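Local coordinates for putative enoyl-CoA hydratase/isomerase (Acinetobacter baumannii, PDB 3FDU), which probably acts on acyl-CoA thioesters as an enoyl-CoA hydratase or isomerase of the crotonase superfamily, at residues 34-47 with 87-100. The protein carries 4 engineered substitutions. Numbering follows the deposited sequence.
Sequences YLWIAKALDEADQN and PPFVLLKSAARLSK. With SO4 (sulfate ion), chain G.
L91 is the knob in a knobs-into-holes contact, set among Y34, I37, A38 and L41 of a neighbouring, nearly parallel helix. Helices 34-46 and 87-97 pack side by side in the crotonase fold; their axes come within 8.2 Å at a crossing angle of 19°. The two branches of L91 part company: CD1 presses on I37 CG2 at 3.6 Å and also meets L41 CD1, whereas CD2 reaches the edge of the Y34 ring. The small A38 lets the backbones come close, its CB lying 3.8 Å from L91 CA. At the N-terminal end P88 covers one face of Y34 in a CH-pi contact, CG standing 4.1 Å from the ring centroid, while the phenol OH is hydrogen-bonded to N66. Across from P87, L35 CD2 packs on the proline CB and on V90.

Toward the C-terminal ends the contact turns polar. A water donates to both D42 OD1 and S94 O, bridging the helices. D45, with CG anti to its own N (chi1 -151°), brings its carboxylate to the turn after helix 87-97. There S99 N donates to D45 OD2 at 2.9 Å, approaching from above the carboxylate plane, and S99 OG donates to the syn lone pair of D45 OD1. The extended K100 chain runs past this carboxylate, and its ammonium group also bonds V50 O; NZ donates to A44 O at 3.0 Å, in the carbonyl plane.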
loop_
_atom_site.group_PDB
_atom_site.type_symbol
_atom_site.label_atom_id
_atom_site.label_comp_id
_atom_site.label_asym_id
_atom_site.label_seq_id
_atom_site.Cartn_x
_atom_site.Cartn_y
_atom_site.Cartn_z
ATOM N N TYR A 34 26.340 8.135 12.217
ATOM C CA TYR A 34 25.153 7.263 12.339
ATOM C C TYR A 34 24.886 6.867 13.836
ATOM O O TYR A 34 23.741 6.926 14.348
ATOM C CB TYR A 34 25.319 5.978 11.544
ATOM C CG TYR A 34 25.363 6.043 10.030
ATOM C CD1 TYR A 34 24.201 6.247 9.280
ATOM C CD2 TYR A 34 26.555 5.807 9.343
ATOM C CE1 TYR A 34 24.228 6.238 7.895
ATOM C CE2 TYR A 34 26.592 5.801 7.947
ATOM C CZ TYR A 34 25.432 6.035 7.237
ATOM O OH TYR A 34 25.443 5.981 5.855
ATOM N N LEU A 35 25.944 6.488 14.545
ATOM C CA LEU A 35 25.797 6.077 15.955
ATOM C C LEU A 35 25.422 7.210 16.880
ATOM O O LEU A 35 24.639 7.033 17.853
ATOM C CB LEU A 35 27.098 5.441 16.451
ATOM C CG LEU A 35 27.567 4.244 15.611
ATOM C CD1 LEU A 35 28.874 3.661 16.173
ATOM C CD2 LEU A 35 26.481 3.128 15.543
ATOM N N TRP A 36 26.009 8.382 16.637
ATOM C CA TRP A 36 25.650 9.544 17.450
ATOM C C TRP A 36 24.176 9.874 17.244
ATOM O O TRP A 36 23.483 10.223 18.195
ATOM C CB TRP A 36 26.484 10.778 17.075
ATOM C CG TRP A 36 27.948 10.555 17.315
ATOM C CD1 TRP A 36 28.503 9.662 18.181
ATOM C CD2 TRP A 36 29.047 11.204 16.636
ATOM N NE1 TRP A 36 29.884 9.724 18.097
ATOM C CE2 TRP A 36 30.241 10.674 17.174
ATOM C CE3 TRP A 36 29.131 12.201 15.664
ATOM C CZ2 TRP A 36 31.519 11.088 16.734
ATOM C CZ3 TRP A 36 30.390 12.635 15.238
ATOM C CH2 TRP A 36 31.572 12.068 15.779
ATOM N N ILE A 37 23.709 9.824 15.989
ATOM C CA ILE A 37 22.271 10.077 15.782
ATOM C C ILE A 37 21.413 8.996 16.492
ATOM O O ILE A 37 20.379 9.306 17.125
ATOM C CB ILE A 37 21.891 10.185 14.302
ATOM C CG1 ILE A 37 22.691 11.341 13.601
ATOM C CG2 ILE A 37 20.385 10.511 14.196
ATOM C CD1 ILE A 37 22.610 11.251 12.007
ATOM N N ALA A 38 21.815 7.731 16.351
ATOM C CA ALA A 38 21.102 6.618 17.021
ATOM C C ALA A 38 21.045 6.808 18.519
ATOM O O ALA A 38 19.992 6.615 19.134
ATOM C CB ALA A 38 21.768 5.266 16.685
ATOM N N LYS A 39 22.171 7.206 19.130
ATOM C CA LYS A 39 22.162 7.385 20.578
ATOM C C LYS A 39 21.263 8.499 21.019
ATOM O O LYS A 39 20.604 8.381 22.073
ATOM C CB LYS A 39 23.557 7.629 21.168
ATOM C CG LYS A 39 24.625 6.724 20.595
ATOM C CD LYS A 39 24.261 5.249 20.653
ATOM C CE LYS A 39 25.186 4.442 19.747
ATOM N NZ LYS A 39 24.485 4.191 18.482
ATOM N N ALA A 40 21.270 9.606 20.267
ATOM C CA ALA A 40 20.369 10.728 20.572
ATOM C C ALA A 40 18.878 10.357 20.541
ATOM O O ALA A 40 18.078 10.861 21.360
ATOM C CB ALA A 40 20.627 11.940 19.617
ATOM N N LEU A 41 18.488 9.552 19.558
ATOM C CA LEU A 41 17.120 9.011 19.515
ATOM C C LEU A 41 16.815 8.132 20.761
ATOM O O LEU A 41 15.753 8.226 21.348
ATOM C CB LEU A 41 16.943 8.156 18.259
ATOM C CG LEU A 41 17.003 9.043 16.977
ATOM C CD1 LEU A 41 16.990 8.234 15.683
ATOM C CD2 LEU A 41 15.852 10.017 16.983
ATOM N N ASP A 42 17.752 7.262 21.105
ATOM C CA ASP A 42 17.587 6.360 22.259
ATOM C C ASP A 42 17.437 7.204 23.536
ATOM O O ASP A 42 16.509 7.006 24.312
ATOM C CB ASP A 42 18.801 5.455 22.368
ATOM C CG ASP A 42 18.873 4.437 21.242
ATOM O OD1 ASP A 42 17.840 4.177 20.565
ATOM O OD2 ASP A 42 19.967 3.867 21.067
ATOM N N GLU A 43 18.348 8.156 23.735
ATOM C CA GLU A 43 18.230 9.045 24.905
ATOM C C GLU A 43 16.969 9.925 24.901
ATOM O O GLU A 43 16.343 10.132 25.948
ATOM C CB GLU A 43 19.498 9.894 25.058
ATOM C CG GLU A 43 20.733 9.056 25.471
ATOM C CD GLU A 43 22.064 9.795 25.217
ATOM O OE1 GLU A 43 22.057 10.904 24.608
ATOM O OE2 GLU A 43 23.121 9.241 25.602
ATOM N N ALA A 44 16.587 10.470 23.738
ATOM C CA ALA A 44 15.335 11.218 23.675
ATOM C C ALA A 44 14.158 10.394 24.181
ATOM O O ALA A 44 13.263 10.928 24.816
ATOM C CB ALA A 44 15.024 11.738 22.206
ATOM N N ASP A 45 14.124 9.116 23.862
ATOM C CA ASP A 45 12.959 8.302 24.209
ATOM C C ASP A 45 12.880 8.098 25.739
ATOM O O ASP A 45 11.810 7.844 26.265
ATOM C CB ASP A 45 13.036 6.937 23.535
ATOM C CG ASP A 45 11.661 6.343 23.250
ATOM O OD1 ASP A 45 10.652 7.019 23.551
ATOM O OD2 ASP A 45 11.581 5.191 22.736
ATOM N N GLN A 46 14.021 8.181 26.416
ATOM C CA GLN A 46 14.107 8.069 27.896
ATOM C C GLN A 46 13.979 9.422 28.618
ATOM O O GLN A 46 13.789 9.499 29.868
ATOM C CB GLN A 46 15.454 7.428 28.285
ATOM C CG GLN A 46 15.686 6.039 27.697
ATOM C CD GLN A 46 14.529 5.109 28.003
ATOM O OE1 GLN A 46 13.949 5.166 29.088
ATOM N NE2 GLN A 46 14.172 4.256 27.046
ATOM N N ASN A 47 14.107 10.498 27.860
ATOM C CA ASN A 47 14.130 11.839 28.453
ATOM C C ASN A 47 12.708 12.356 28.657
ATOM O O ASN A 47 11.975 12.608 27.700
ATOM C CB ASN A 47 14.982 12.774 27.579
ATOM C CG ASN A 47 15.183 14.163 28.191
ATOM O OD1 ASN A 47 14.415 14.593 29.042
ATOM N ND2 ASN A 47 16.196 14.885 27.716
ATOM N N PRO A 87 26.829 0.477 11.542
ATOM C CA PRO A 87 26.196 1.750 12.004
ATOM C C PRO A 87 24.898 2.181 11.341
ATOM O O PRO A 87 23.979 2.529 12.060
ATOM C CB PRO A 87 27.315 2.796 11.824
ATOM C CG PRO A 87 28.618 1.948 12.072
ATOM C CD PRO A 87 28.287 0.643 11.347
ATOM N N PRO A 88 24.778 2.108 10.003
ATOM C CA PRO A 88 23.466 2.542 9.452
ATOM C C PRO A 88 22.289 1.689 9.950
ATOM O O PRO A 88 21.224 2.217 10.123
ATOM C CB PRO A 88 23.595 2.321 7.940
ATOM C CG PRO A 88 25.064 2.086 7.651
ATOM C CD PRO A 88 25.743 1.724 8.952
ATOM N N PHE A 89 22.454 0.376 10.110
ATOM C CA PHE A 89 21.333 -0.446 10.651
ATOM C C PHE A 89 21.002 -0.129 12.103
ATOM O O PHE A 89 19.829 -0.220 12.530
ATOM C CB PHE A 89 21.638 -1.924 10.444
ATOM C CG PHE A 89 22.045 -2.233 9.043
ATOM C CD1 PHE A 89 21.103 -2.318 8.058
ATOM C CD2 PHE A 89 23.386 -2.418 8.710
ATOM C CE1 PHE A 89 21.476 -2.604 6.736
ATOM C CE2 PHE A 89 23.767 -2.671 7.408
ATOM C CZ PHE A 89 22.806 -2.735 6.402
ATOM N N VAL A 90 22.019 0.258 12.868
ATOM C CA VAL A 90 21.819 0.700 14.272
ATOM C C VAL A 90 20.916 1.968 14.319
ATOM O O VAL A 90 19.951 2.038 15.082
ATOM C CB VAL A 90 23.175 0.980 15.017
ATOM C CG1 VAL A 90 22.928 1.641 16.457
ATOM C CG2 VAL A 90 23.984 -0.344 15.193
ATOM N N LEU A 91 21.211 2.945 13.466
ATOM C CA LEU A 91 20.377 4.159 13.336
ATOM C C LEU A 91 18.959 3.780 12.910
ATOM O O LEU A 91 17.972 4.245 13.531
ATOM C CB LEU A 91 20.997 5.156 12.336
ATOM C CG LEU A 91 20.113 6.362 11.948
ATOM C CD1 LEU A 91 19.690 7.086 13.206
ATOM C CD2 LEU A 91 20.907 7.316 10.997
ATOM N N LEU A 92 18.841 2.974 11.847
ATOM C CA LEU A 92 17.512 2.635 11.370
ATOM C C LEU A 92 16.676 1.924 12.420
ATOM O O LEU A 92 15.488 2.199 12.537
ATOM C CB LEU A 92 17.551 1.825 10.069
ATOM C CG LEU A 92 18.003 2.609 8.809
ATOM C CD1 LEU A 92 18.709 1.674 7.772
ATOM C CD2 LEU A 92 16.835 3.316 8.183
ATOM N N LYS A 93 17.270 0.965 13.159
ATOM C CA LYS A 93 16.526 0.350 14.276
ATOM C C LYS A 93 16.207 1.305 15.434
ATOM O O LYS A 93 15.116 1.220 16.034
ATOM C CB LYS A 93 17.242 -0.933 14.797
ATOM C CG LYS A 93 17.290 -2.055 13.731
ATOM C CD LYS A 93 18.041 -3.332 14.212
ATOM C CE LYS A 93 19.535 -3.063 14.331
ATOM N NZ LYS A 93 20.273 -4.336 14.712
ATOM N N SER A 94 17.149 2.170 15.815
ATOM C CA SER A 94 16.849 3.158 16.827
ATOM C C SER A 94 15.638 4.027 16.446
ATOM O O SER A 94 14.839 4.387 17.279
ATOM C CB SER A 94 18.013 4.108 17.067
ATOM O OG SER A 94 19.035 3.428 17.809
ATOM N N ALA A 95 15.604 4.437 15.204
ATOM C CA ALA A 95 14.509 5.204 14.697
ATOM C C ALA A 95 13.218 4.377 14.714
ATOM O O ALA A 95 12.212 4.847 15.221
ATOM C CB ALA A 95 14.841 5.745 13.280
ATOM N N ALA A 96 13.262 3.144 14.198
ATOM C CA ALA A 96 12.072 2.294 14.208
ATOM C C ALA A 96 11.489 2.107 15.615
ATOM O O ALA A 96 10.259 2.058 15.769
ATOM C CB ALA A 96 12.355 0.906 13.559
ATOM N N ARG A 97 12.355 2.003 16.630
ATOM C CA ARG A 97 11.897 1.729 18.012
ATOM C C ARG A 97 11.495 2.981 18.834
ATOM O O ARG A 97 10.898 2.833 19.899
ATOM C CB ARG A 97 12.964 0.952 18.810
ATOM C CG ARG A 97 13.157 -0.489 18.389
ATOM C CD ARG A 97 14.447 -1.045 18.981
ATOM N NE ARG A 97 14.424 -2.507 18.952
ATOM C CZ ARG A 97 15.471 -3.283 18.691
ATOM N NH1 ARG A 97 15.319 -4.608 18.712
ATOM N NH2 ARG A 97 16.654 -2.751 18.398
ATOM N N LEU A 98 11.850 4.190 18.392
ATOM C CA LEU A 98 11.427 5.421 19.107
ATOM C C LEU A 98 9.909 5.378 19.414
ATOM O O LEU A 98 9.080 5.194 18.531
ATOM C CB LEU A 98 11.798 6.659 18.293
ATOM C CG LEU A 98 11.474 8.014 18.927
ATOM C CD1 LEU A 98 12.289 8.226 20.197
ATOM C CD2 LEU A 98 11.741 9.134 17.924
ATOM N N SER A 99 9.547 5.486 20.681
ATOM C CA SER A 99 8.140 5.271 21.053
ATOM C C SER A 99 7.361 6.564 20.840
ATOM O O SER A 99 6.118 6.587 20.794
ATOM C CB SER A 99 8.078 4.820 22.562
ATOM O OG SER A 99 8.110 5.997 23.379
ATOM N N LYS A 100 8.098 7.668 20.720
ATOM C CA LYS A 100 7.484 8.975 20.621
ATOM C C LYS A 100 7.355 9.370 19.141
ATOM O O LYS A 100 8.010 8.757 18.304
ATOM C CB LYS A 100 8.354 10.018 21.357
ATOM C CG LYS A 100 8.416 9.704 22.906
ATOM C CD LYS A 100 9.516 10.520 23.675
ATOM C CE LYS A 100 9.450 10.149 25.209
ATOM N NZ LYS A 100 10.502 11.001 25.882
HETATM S S SO4 G . 19.212 -4.831 18.326
HETATM O O1 SO4 G . 18.012 -5.634 18.041
HETATM O O2 SO4 G . 20.259 -5.670 18.888
HETATM O O3 SO4 G . 19.690 -4.143 17.128
HETATM O O4 SO4 G . 18.840 -3.757 19.251
HETATM O O HOH W 1 15.415 4.665 19.983
HETATM O O HOH W 2 10.144 9.593 28.356
#